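Local coordinates for MHC class I protein (PDB 6LUP) that probably presents peptides to T cells, holding a bound peptide in the groove of its MHC class I fold, at residues Y26-Q31 with G201-S206; Y92-G97 with V111-D116; D126-V131 with A149-T154. All coordinates share one frame; numbering follows the deposited sequence.

Interaction 1: residues Y26-Q31 with G201-S206; sequences YVDDQQ and GFYPHS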
loop_
_atom_site.group_PDB
_atom_site.type_symbol
_atom_site.label_atom_id
_atom_site.label_comp_id
_atom_site.label_asym_id
_atom_site.label_seq_id
_atom_site.Cartn_x
_atom_site.Cartn_y
_atom_site.Cartn_z
ATOM N N TYR A 26 6.117 -6.323 4.288
ATOM C CA TYR A 26 6.371 -4.995 4.842
ATOM C C TYR A 26 6.907 -5.053 6.258
ATOM O O TYR A 26 6.378 -5.778 7.096
ATOM C CB TYR A 26 5.084 -4.171 4.886
ATOM C CG TYR A 26 4.617 -3.634 3.561
ATOM C CD1 TYR A 26 3.812 -4.400 2.724
ATOM C CD2 TYR A 26 4.951 -2.343 3.156
ATOM C CE1 TYR A 26 3.369 -3.904 1.506
ATOM C CE2 TYR A 26 4.516 -1.836 1.944
ATOM C CZ TYR A 26 3.726 -2.621 1.120
ATOM O OH TYR A 26 3.287 -2.125 -0.088
ATOM N N VAL A 27 7.955 -4.280 6.516
ATOM C CA VAL A 27 8.303 -3.883 7.870
ATOM C C VAL A 27 7.789 -2.456 8.024
ATOM O O VAL A 27 8.195 -1.561 7.276
ATOM C CB VAL A 27 9.821 -3.934 8.120
ATOM C CG1 VAL A 27 10.134 -3.430 9.518
ATOM C CG2 VAL A 27 10.351 -5.351 7.929
ATOM N N ASP A 28 6.882 -2.243 8.974
ATOM C CA ASP A 28 6.190 -0.960 9.108
ATOM C C ASP A 28 5.573 -0.584 7.759
ATOM O O ASP A 28 4.822 -1.376 7.185
ATOM C CB ASP A 28 7.133 0.137 9.631
ATOM C CG ASP A 28 7.639 -0.143 11.044
ATOM O OD1 ASP A 28 6.831 -0.584 11.893
ATOM O OD2 ASP A 28 8.840 0.085 11.310
ATOM N N ASP A 29 5.904 0.596 7.240
ATOM C CA ASP A 29 5.380 1.042 5.948
ATOM C C ASP A 29 6.294 0.727 4.768
ATOM O O ASP A 29 5.991 1.093 3.634
ATOM C CB ASP A 29 5.114 2.547 5.969
ATOM C CG ASP A 29 3.785 2.902 6.586
ATOM O OD1 ASP A 29 3.048 1.999 7.039
ATOM O OD2 ASP A 29 3.478 4.109 6.612
ATOM N N GLN A 30 7.412 0.066 5.026
ATOM C CA GLN A 30 8.406 -0.161 3.983
ATOM C C GLN A 30 8.332 -1.581 3.421
ATOM O O GLN A 30 8.478 -2.562 4.162
ATOM C CB GLN A 30 9.805 0.149 4.526
ATOM C CG GLN A 30 10.957 -0.262 3.621
ATOM C CD GLN A 30 12.301 0.138 4.196
ATOM O OE1 GLN A 30 12.583 1.321 4.373
ATOM N NE2 GLN A 30 13.139 -0.847 4.484
ATOM N N GLN A 31 8.098 -1.688 2.113
ATOM C CA GLN A 31 8.124 -2.985 1.452
ATOM C C GLN A 31 9.558 -3.486 1.374
ATOM O O GLN A 31 10.457 -2.739 0.989
ATOM C CB GLN A 31 7.526 -2.912 0.050
ATOM C CG GLN A 31 7.096 -4.274 -0.470
ATOM C CD GLN A 31 6.983 -4.335 -1.979
ATOM O OE1 GLN A 31 6.517 -3.398 -2.616
ATOM N NE2 GLN A 31 7.397 -5.458 -2.559
ATOM N N GLY A 201 8.260 13.710 0.600
ATOM C CA GLY A 201 9.469 12.991 1.002
ATOM C C GLY A 201 9.485 12.454 2.424
ATOM O O GLY A 201 10.556 12.197 2.978
ATOM N N PHE A 202 8.306 12.271 3.016
ATOM C CA PHE A 202 8.221 11.784 4.393
ATOM C C PHE A 202 7.929 10.293 4.506
ATOM O O PHE A 202 7.294 9.698 3.633
ATOM C CB PHE A 202 7.222 12.602 5.225
ATOM C CG PHE A 202 5.820 12.618 4.678
ATOM C CD1 PHE A 202 4.908 11.620 5.019
ATOM C CD2 PHE A 202 5.390 13.659 3.852
ATOM C CE1 PHE A 202 3.607 11.647 4.529
ATOM C CE2 PHE A 202 4.090 13.691 3.360
ATOM C CZ PHE A 202 3.198 12.682 3.697
ATOM N N TYR A 203 8.421 9.701 5.591
ATOM C CA TYR A 203 8.188 8.297 5.926
ATOM C C TYR A 203 8.163 8.172 7.451
ATOM O O TYR A 203 9.024 8.745 8.122
ATOM C CB TYR A 203 9.283 7.391 5.334
ATOM C CG TYR A 203 9.187 5.975 5.840
ATOM C CD1 TYR A 203 9.747 5.617 7.069
ATOM C CD2 TYR A 203 8.496 5.007 5.116
ATOM C CE1 TYR A 203 9.629 4.332 7.559
ATOM C CE2 TYR A 203 8.378 3.717 5.593
ATOM C CZ TYR A 203 8.942 3.386 6.814
ATOM O OH TYR A 203 8.821 2.106 7.290
ATOM N N PRO A 204 7.199 7.408 8.011
ATOM C CA PRO A 204 6.135 6.633 7.362
ATOM C C PRO A 204 4.968 7.505 6.885
ATOM O O PRO A 204 5.015 8.725 7.031
ATOM C CB PRO A 204 5.687 5.668 8.463
ATOM C CG PRO A 204 5.961 6.395 9.732
ATOM C CD PRO A 204 7.186 7.228 9.478
ATOM N N HIS A 205 3.937 6.874 6.328
ATOM C CA HIS A 205 2.867 7.580 5.613
ATOM C C HIS A 205 1.993 8.469 6.504
ATOM O O HIS A 205 1.510 9.514 6.059
ATOM C CB HIS A 205 1.988 6.580 4.852
ATOM C CG HIS A 205 0.910 5.969 5.689
ATOM N ND1 HIS A 205 -0.398 6.402 5.647
ATOM C CD2 HIS A 205 0.950 4.979 6.613
ATOM C CE1 HIS A 205 -1.119 5.699 6.502
ATOM N NE2 HIS A 205 -0.325 4.828 7.100
ATOM N N SER A 206 1.799 8.037 7.749
ATOM C CA SER A 206 0.910 8.703 8.703
ATOM C C SER A 206 1.339 10.149 8.971
ATOM O O SER A 206 2.497 10.404 9.304
ATOM C CB SER A 206 0.877 7.903 10.008
ATOM O OG SER A 206 -0.244 8.244 10.799
HETATM O O HOH W 1 9.828 1.990 9.704
HETATM O O HOH W 2 2.105 5.115 9.627
#

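Interaction 2: residues Y92-G97 with V111-D116; sequences YQLMCG and VQHAWD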
loop_
_atom_site.group_PDB
_atom_site.type_symbol
_atom_site.label_atom_id
_atom_site.label_comp_id
_atom_site.label_asym_id
_atom_site.label_seq_id
_atom_site.Cartn_x
_atom_site.Cartn_y
_atom_site.Cartn_z
ATOM N N TYR A 92 -8.492 -14.122 -4.607
ATOM C CA TYR A 92 -8.322 -14.506 -3.217
ATOM C C TYR A 92 -7.258 -13.618 -2.576
ATOM O O TYR A 92 -6.279 -13.241 -3.225
ATOM C CB TYR A 92 -7.941 -15.981 -3.087
ATOM C CG TYR A 92 -8.184 -16.551 -1.703
ATOM C CD1 TYR A 92 -9.412 -17.121 -1.365
ATOM C CD2 TYR A 92 -7.191 -16.513 -0.728
ATOM C CE1 TYR A 92 -9.640 -17.641 -0.101
ATOM C CE2 TYR A 92 -7.410 -17.028 0.539
ATOM C CZ TYR A 92 -8.634 -17.594 0.848
ATOM O OH TYR A 92 -8.850 -18.110 2.108
ATOM N N GLN A 93 -7.459 -13.275 -1.307
ATOM C CA GLN A 93 -6.515 -12.430 -0.586
ATOM C C GLN A 93 -6.231 -12.955 0.811
ATOM O O GLN A 93 -7.121 -13.491 1.472
ATOM C CB GLN A 93 -7.031 -10.995 -0.509
ATOM C CG GLN A 93 -6.984 -10.252 -1.831
ATOM C CD GLN A 93 -7.826 -8.997 -1.815
ATOM O OE1 GLN A 93 -9.053 -9.054 -1.906
ATOM N NE2 GLN A 93 -7.171 -7.852 -1.703
ATOM N N LEU A 94 -4.984 -12.796 1.246
ATOM C CA LEU A 94 -4.580 -13.158 2.597
ATOM C C LEU A 94 -3.762 -12.031 3.203
ATOM O O LEU A 94 -2.839 -11.521 2.576
ATOM C CB LEU A 94 -3.755 -14.444 2.592
ATOM C CG LEU A 94 -3.605 -15.272 3.873
ATOM C CD1 LEU A 94 -2.588 -16.374 3.639
ATOM C CD2 LEU A 94 -3.188 -14.458 5.082
ATOM N N MET A 95 -4.113 -11.652 4.425
ATOM C CA MET A 95 -3.355 -10.693 5.208
ATOM C C MET A 95 -2.944 -11.358 6.499
ATOM O O MET A 95 -3.802 -11.835 7.243
ATOM C CB MET A 95 -4.247 -9.527 5.607
ATOM C CG MET A 95 -4.167 -8.305 4.729
ATOM S SD MET A 95 -5.440 -7.118 5.219
ATOM C CE MET A 95 -4.756 -6.492 6.757
ATOM N N CYS A 96 -1.653 -11.383 6.790
ATOM C CA CYS A 96 -1.238 -11.748 8.137
ATOM C C CYS A 96 -0.053 -10.924 8.590
ATOM O O CYS A 96 0.683 -10.367 7.769
ATOM C CB CYS A 96 -0.964 -13.249 8.265
ATOM S SG CYS A 96 0.240 -13.877 7.089
ATOM N N GLY A 97 0.104 -10.830 9.905
ATOM C CA GLY A 97 1.223 -10.123 10.484
ATOM C C GLY A 97 1.136 -9.980 11.983
ATOM O O GLY A 97 0.231 -10.516 12.622
ATOM N N VAL A 111 -4.560 -12.834 11.126
ATOM C CA VAL A 111 -4.577 -13.508 9.836
ATOM C C VAL A 111 -6.006 -13.424 9.298
ATOM O O VAL A 111 -6.953 -13.881 9.941
ATOM C CB VAL A 111 -4.005 -14.954 9.889
ATOM C CG1 VAL A 111 -4.695 -15.805 10.945
ATOM C CG2 VAL A 111 -4.069 -15.621 8.523
ATOM N N GLN A 112 -6.143 -12.798 8.132
ATOM C CA GLN A 112 -7.442 -12.512 7.529
ATOM C C GLN A 112 -7.448 -12.957 6.078
ATOM O O GLN A 112 -6.506 -12.683 5.333
ATOM C CB GLN A 112 -7.749 -11.014 7.597
ATOM C CG GLN A 112 -7.906 -10.456 9.001
ATOM C CD GLN A 112 -7.687 -8.957 9.064
ATOM O OE1 GLN A 112 -6.980 -8.461 9.942
ATOM N NE2 GLN A 112 -8.286 -8.222 8.127
ATOM N N HIS A 113 -8.516 -13.642 5.686
ATOM C CA HIS A 113 -8.674 -14.120 4.320
ATOM C C HIS A 113 -9.879 -13.451 3.667
ATOM O O HIS A 113 -10.885 -13.169 4.331
ATOM C CB HIS A 113 -8.866 -15.635 4.295
ATOM C CG HIS A 113 -7.771 -16.407 4.961
ATOM N ND1 HIS A 113 -7.041 -17.375 4.304
ATOM C CD2 HIS A 113 -7.292 -16.373 6.228
ATOM C CE1 HIS A 113 -6.157 -17.898 5.136
ATOM N NE2 HIS A 113 -6.288 -17.307 6.309
ATOM N N ALA A 114 -9.772 -13.196 2.365
ATOM C CA ALA A 114 -10.871 -12.609 1.610
ATOM C C ALA A 114 -11.065 -13.257 0.253
ATOM O O ALA A 114 -10.102 -13.609 -0.436
ATOM C CB ALA A 114 -10.681 -11.115 1.443
ATOM N N TRP A 115 -12.334 -13.398 -0.108
ATOM C CA TRP A 115 -12.754 -13.896 -1.405
ATOM C C TRP A 115 -13.444 -12.753 -2.141
ATOM O O TRP A 115 -14.355 -12.118 -1.602
ATOM C CB TRP A 115 -13.686 -15.094 -1.206
ATOM C CG TRP A 115 -14.602 -15.400 -2.348
ATOM C CD1 TRP A 115 -15.958 -15.275 -2.356
ATOM C CD2 TRP A 115 -14.236 -15.893 -3.644
ATOM N NE1 TRP A 115 -16.463 -15.657 -3.574
ATOM C CE2 TRP A 115 -15.428 -16.038 -4.385
ATOM C CE3 TRP A 115 -13.018 -16.225 -4.253
ATOM C CZ2 TRP A 115 -15.443 -16.501 -5.702
ATOM C CZ3 TRP A 115 -13.033 -16.686 -5.570
ATOM C CH2 TRP A 115 -14.240 -16.818 -6.276
ATOM N N ASP A 116 -12.985 -12.484 -3.361
ATOM C CA ASP A 116 -13.465 -11.348 -4.157
ATOM C C ASP A 116 -13.563 -10.065 -3.329
ATOM O O ASP A 116 -14.587 -9.384 -3.337
ATOM C CB ASP A 116 -14.804 -11.674 -4.838
ATOM C CG ASP A 116 -14.639 -12.524 -6.092
ATOM O OD1 ASP A 116 -13.492 -12.749 -6.529
ATOM O OD2 ASP A 116 -15.663 -12.964 -6.649
HETATM O O HOH W 3 -10.155 -11.619 -2.588
#

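Interaction 3: residues D126-V131 with A149-T154; sequences DKMVWV and AFNQGT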
loop_
_atom_site.group_PDB
_atom_site.type_symbol
_atom_site.label_atom_id
_atom_site.label_comp_id
_atom_site.label_asym_id
_atom_site.label_seq_id
_atom_site.Cartn_x
_atom_site.Cartn_y
_atom_site.Cartn_z
ATOM N N ASP A 126 -7.478 -14.848 20.589
ATOM C CA ASP A 126 -7.772 -14.987 22.020
ATOM C C ASP A 126 -8.641 -16.203 22.323
ATOM O O ASP A 126 -8.329 -16.981 23.224
ATOM C CB ASP A 126 -8.408 -13.707 22.578
ATOM C CG ASP A 126 -7.515 -12.482 22.403
ATOM O OD1 ASP A 126 -6.322 -12.644 22.045
ATOM O OD2 ASP A 126 -8.009 -11.353 22.624
ATOM N N LYS A 127 -9.719 -16.364 21.558
ATOM C CA LYS A 127 -10.597 -17.527 21.675
ATOM C C LYS A 127 -10.018 -18.753 20.971
ATOM O O LYS A 127 -10.445 -19.877 21.229
ATOM C CB LYS A 127 -11.979 -17.215 21.091
ATOM C CG LYS A 127 -12.770 -16.149 21.834
ATOM C CD LYS A 127 -13.359 -16.679 23.134
ATOM C CE LYS A 127 -14.239 -15.636 23.804
ATOM N NZ LYS A 127 -14.697 -16.072 25.154
ATOM N N MET A 128 -9.048 -18.518 20.086
ATOM C CA MET A 128 -8.474 -19.549 19.207
ATOM C C MET A 128 -9.533 -20.267 18.372
ATOM O O MET A 128 -9.557 -21.497 18.280
ATOM C CB MET A 128 -7.574 -20.528 19.973
ATOM C CG MET A 128 -6.175 -19.995 20.243
ATOM S SD MET A 128 -5.361 -19.290 18.788
ATOM C CE MET A 128 -5.270 -20.712 17.702
ATOM N N VAL A 129 -10.399 -19.467 17.758
ATOM C CA VAL A 129 -11.469 -19.961 16.900
ATOM C C VAL A 129 -11.506 -19.116 15.623
ATOM O O VAL A 129 -11.158 -17.930 15.641
ATOM C CB VAL A 129 -12.834 -19.968 17.652
ATOM C CG1 VAL A 129 -13.398 -18.559 17.814
ATOM C CG2 VAL A 129 -13.841 -20.878 16.969
ATOM N N TRP A 130 -11.899 -19.733 14.513
ATOM C CA TRP A 130 -12.024 -19.022 13.243
ATOM C C TRP A 130 -13.417 -18.429 13.086
ATOM O O TRP A 130 -14.414 -19.071 13.415
ATOM C CB TRP A 130 -11.711 -19.951 12.071
ATOM C CG TRP A 130 -10.291 -20.424 12.059
ATOM C CD1 TRP A 130 -9.799 -21.543 12.663
ATOM C CD2 TRP A 130 -9.175 -19.790 11.415
ATOM N NE1 TRP A 130 -8.447 -21.651 12.434
ATOM C CE2 TRP A 130 -8.038 -20.588 11.674
ATOM C CE3 TRP A 130 -9.026 -18.629 10.644
ATOM C CZ2 TRP A 130 -6.766 -20.260 11.189
ATOM C CZ3 TRP A 130 -7.758 -18.304 10.161
ATOM C CH2 TRP A 130 -6.648 -19.118 10.436
ATOM N N VAL A 131 -13.476 -17.197 12.589
ATOM C CA VAL A 131 -14.753 -16.517 12.372
ATOM C C VAL A 131 -15.011 -16.264 10.885
ATOM O O VAL A 131 -14.091 -15.956 10.125
ATOM C CB VAL A 131 -14.881 -15.214 13.208
ATOM C CG1 VAL A 131 -14.606 -15.490 14.681
ATOM C CG2 VAL A 131 -13.950 -14.128 12.701
ATOM N N ALA A 149 -3.066 -28.630 15.274
ATOM C CA ALA A 149 -1.699 -28.353 14.824
ATOM C C ALA A 149 -1.628 -27.126 13.915
ATOM O O ALA A 149 -0.701 -26.325 14.026
ATOM C CB ALA A 149 -1.096 -29.571 14.140
ATOM N N PHE A 150 -2.612 -26.980 13.033
ATOM C CA PHE A 150 -2.727 -25.785 12.206
ATOM C C PHE A 150 -2.906 -24.548 13.085
ATOM O O PHE A 150 -2.156 -23.576 12.953
ATOM C CB PHE A 150 -3.885 -25.931 11.214
ATOM C CG PHE A 150 -4.106 -24.726 10.334
ATOM C CD1 PHE A 150 -3.111 -24.277 9.463
ATOM C CD2 PHE A 150 -5.325 -24.058 10.350
ATOM C CE1 PHE A 150 -3.323 -23.173 8.644
ATOM C CE2 PHE A 150 -5.546 -22.957 9.531
ATOM C CZ PHE A 150 -4.544 -22.513 8.679
ATOM N N ASN A 151 -3.878 -24.613 13.994
ATOM C CA ASN A 151 -4.239 -23.487 14.861
ATOM C C ASN A 151 -3.112 -23.023 15.774
ATOM O O ASN A 151 -2.780 -21.835 15.803
ATOM C CB ASN A 151 -5.480 -23.819 15.699
ATOM C CG ASN A 151 -6.754 -23.858 14.876
ATOM O OD1 ASN A 151 -6.846 -23.244 13.813
ATOM N ND2 ASN A 151 -7.748 -24.587 15.366
ATOM N N GLN A 152 -2.528 -23.961 16.513
ATOM C CA GLN A 152 -1.433 -23.650 17.423
ATOM C C GLN A 152 -0.199 -23.189 16.660
ATOM O O GLN A 152 0.518 -22.293 17.111
ATOM C CB GLN A 152 -1.112 -24.847 18.324
ATOM C CG GLN A 152 -2.107 -25.049 19.458
ATOM C CD GLN A 152 -2.261 -23.816 20.340
ATOM O OE1 GLN A 152 -1.294 -23.332 20.937
ATOM N NE2 GLN A 152 -3.486 -23.304 20.427
ATOM N N GLY A 153 0.030 -23.798 15.498
ATOM C CA GLY A 153 1.126 -23.414 14.611
ATOM C C GLY A 153 1.013 -21.972 14.150
ATOM O O GLY A 153 1.950 -21.187 14.304
ATOM N N THR A 154 -0.145 -21.631 13.590
ATOM C CA THR A 154 -0.441 -20.268 13.160
ATOM C C THR A 154 -0.255 -19.278 14.316
ATOM O O THR A 154 0.340 -18.209 14.145
ATOM C CB THR A 154 -1.876 -20.174 12.610
ATOM O OG1 THR A 154 -2.027 -21.091 11.522
ATOM C CG2 THR A 154 -2.195 -18.765 12.134
#

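Interaction 1: residues Y26-Q31 with G201-S206
Tyr203 drives the phenol end of its ring into the turn Val27-Gln30, and this is the close-packed half of the contact. Its ring carbon CE2 lies 3.5 Å from Asp29 CB, and its OH is equally near Gln30 CB at 3.5 Å. CG stands anti to the backbone N (chi1 171°), and the ring beyond it reaches the turn. On one ring face Pro204 CB sits over the centre, 4.1 Å above the plane of Tyr203; a cis peptide bond precedes this proline. The target is a type II' turn, closed by reciprocal backbone hydrogen bonds between Val27 and Gln30. Asp29 N points a weak hydrogen bond at Tyr203 OH (3.3 Å, 134° at the hydrogen). The phenol in turn donates to a water 2.6 Å from Tyr203 OH, and that water donates to Asp28 OD2. The carboxylate of Asp28 is held further by Ser4 N and His3 ND1, so the water links the tyrosine to an already anchored acid.

The other half is looser and nearer solvent. Here the Asp29 side chain crosses those of Pro204 and His205 at about a right angle, and His205 N donates to Asp29 OD2 at 2.8 Å and a nearly straight 169°. The exact place of OD2 is less sure, because it crowds a neighbour in the model. A second water bridges Asp29 OD2 and Ser206 N through two long, weak bonds, with Ser206 itself exposed.

A hairpin tip of the peptide-binding platform, joining strands 21-27 and 30-36, thus meets the loop after strand 194-202 of the immunoglobulin C1-set domain, an interdomain junction belonging to the MHC class I architecture.

Interaction 2: residues Y92-G97 with V111-D116
Ala114 O is approached by several groups at once. Gln93 N gives it a hydrogen bond of 2.8 Å, the alpha carbon of Tyr92 offers a CA-H...O contact, and a water that also lies near Gln93 OE1 may add a weak bond, having more acceptors in reach than protons to give. The same oxygen also lies 3.6 Å above one face of the Tyr92 ring, offset toward the rim. CG of Tyr92 is anti to its backbone N (chi1 -161°), and the ring ends at His113, where Tyr92 OH and His113 ND1 form a hydrogen bond of 2.9 Å in which either may donate. The two rings meet rim to rim, steeply inclined to each other. Leu94 then takes one face of the imidazole: its CG is 4.1 Å from the His113 centroid and only 18° off the ring normal, a CH-pi contact. Beyond it, Leu94 CD2 touches Val111 CG2 at 3.7 Å.

The strand axes run antiparallel at 172°, as expected of the hairpin 91-100/108-115 in the floor of an MHC class I peptide groove. Gln93-Ala114 and Met95-Gln112 are its hydrogen-bonded pairs, the shortest bond being Gln112 N to Met95 O at 2.7 Å; Tyr92-Trp115, Leu94-His113 and Cys96-Val111 are the non-hydrogen-bonded ones.

Side chains alternate between two surroundings. Tyr92 and Cys96 point to the face that packs on the bound peptide, and Trp144 meets the His113 ring edge-to-face. On the reverse face Met95 and Gln112 lie side by side, with Met95 CE 4.2 Å from Gln112 NE2. That side packs on aromatic residues of another protein chain, probably beta2-microglobulin, whose backbone accepts from Gln93 NE2, while Ser117 OG binds Gln93 OE1.

Interaction 3: residues D126-V131 with A149-T154
Met128 and Asn151 bring their alpha carbons no nearer than 7.2 Å, so strand 129-131, with the G1 bulge of Met128 and Val129 at its start, meets helix 148-172 through side chains and not by backbone pairing. The polar link is a short hydrogen bond from Trp130 NE1 to Asn151 OD1, 2.6 Å long with 159° at the hydrogen. The oxygen lies close to the indole plane, at its edge, whereas the amide plane is turned well away from that of the ring. Asn151 ND2 is engaged by Trp144 O, and the two bonds together fix the rotation of the amide.

Beside this bond, Trp130 CZ2 approaches Phe150 CE2 to 3.4 Å. The planes of the six-membered indole ring and the phenyl ring differ by only 12°, yet their centroids are 5.7 Å apart: the rings are slid so far that they barely overlap. Thr154 OG1 lies 3.8 Å above one face of the Phe150 ring, toward the rim, and donates to Phe150 O, which also accepts from Thr154 N. At the other end of the contact, Met128 folds back, its CE bent round (chi3 -62°) to rest 3.3 Å from Asn151 O and 3.7 Å from Asn151 CB.

Around this core, Trp144 of helix 135-146 meets Trp130 edge-to-face, while Leu123 of strand 118-124 and Val111 of strand 108-115 touch the indole from the sheet; Phe150 and Thr154 also pack on the bound peptide, placing the contact where the platform's last strand tucks under the groove-lining helix 148-172.

In the fold
From the N terminus, the chain first makes the hairpin tip 26-31, whose partner 201-206 arrives only after the whole peptide-binding platform has been built. Interaction 1 therefore closes a very long loop, and the other two lie within it one after the other. Interaction 2 closes the hairpin 91-100/108-115; interaction 3 opens later, at 126-131, and closes on helix 148-172 after helix 135-146. These two touch, with Val111 CG1 4.1 Å from Thr154 CG2, joining the groove floor to its helical wall. Interaction 1 lies apart, its centre about 21 Å from that of interaction 2, and ties the same sheet to the immunoglobulin domain.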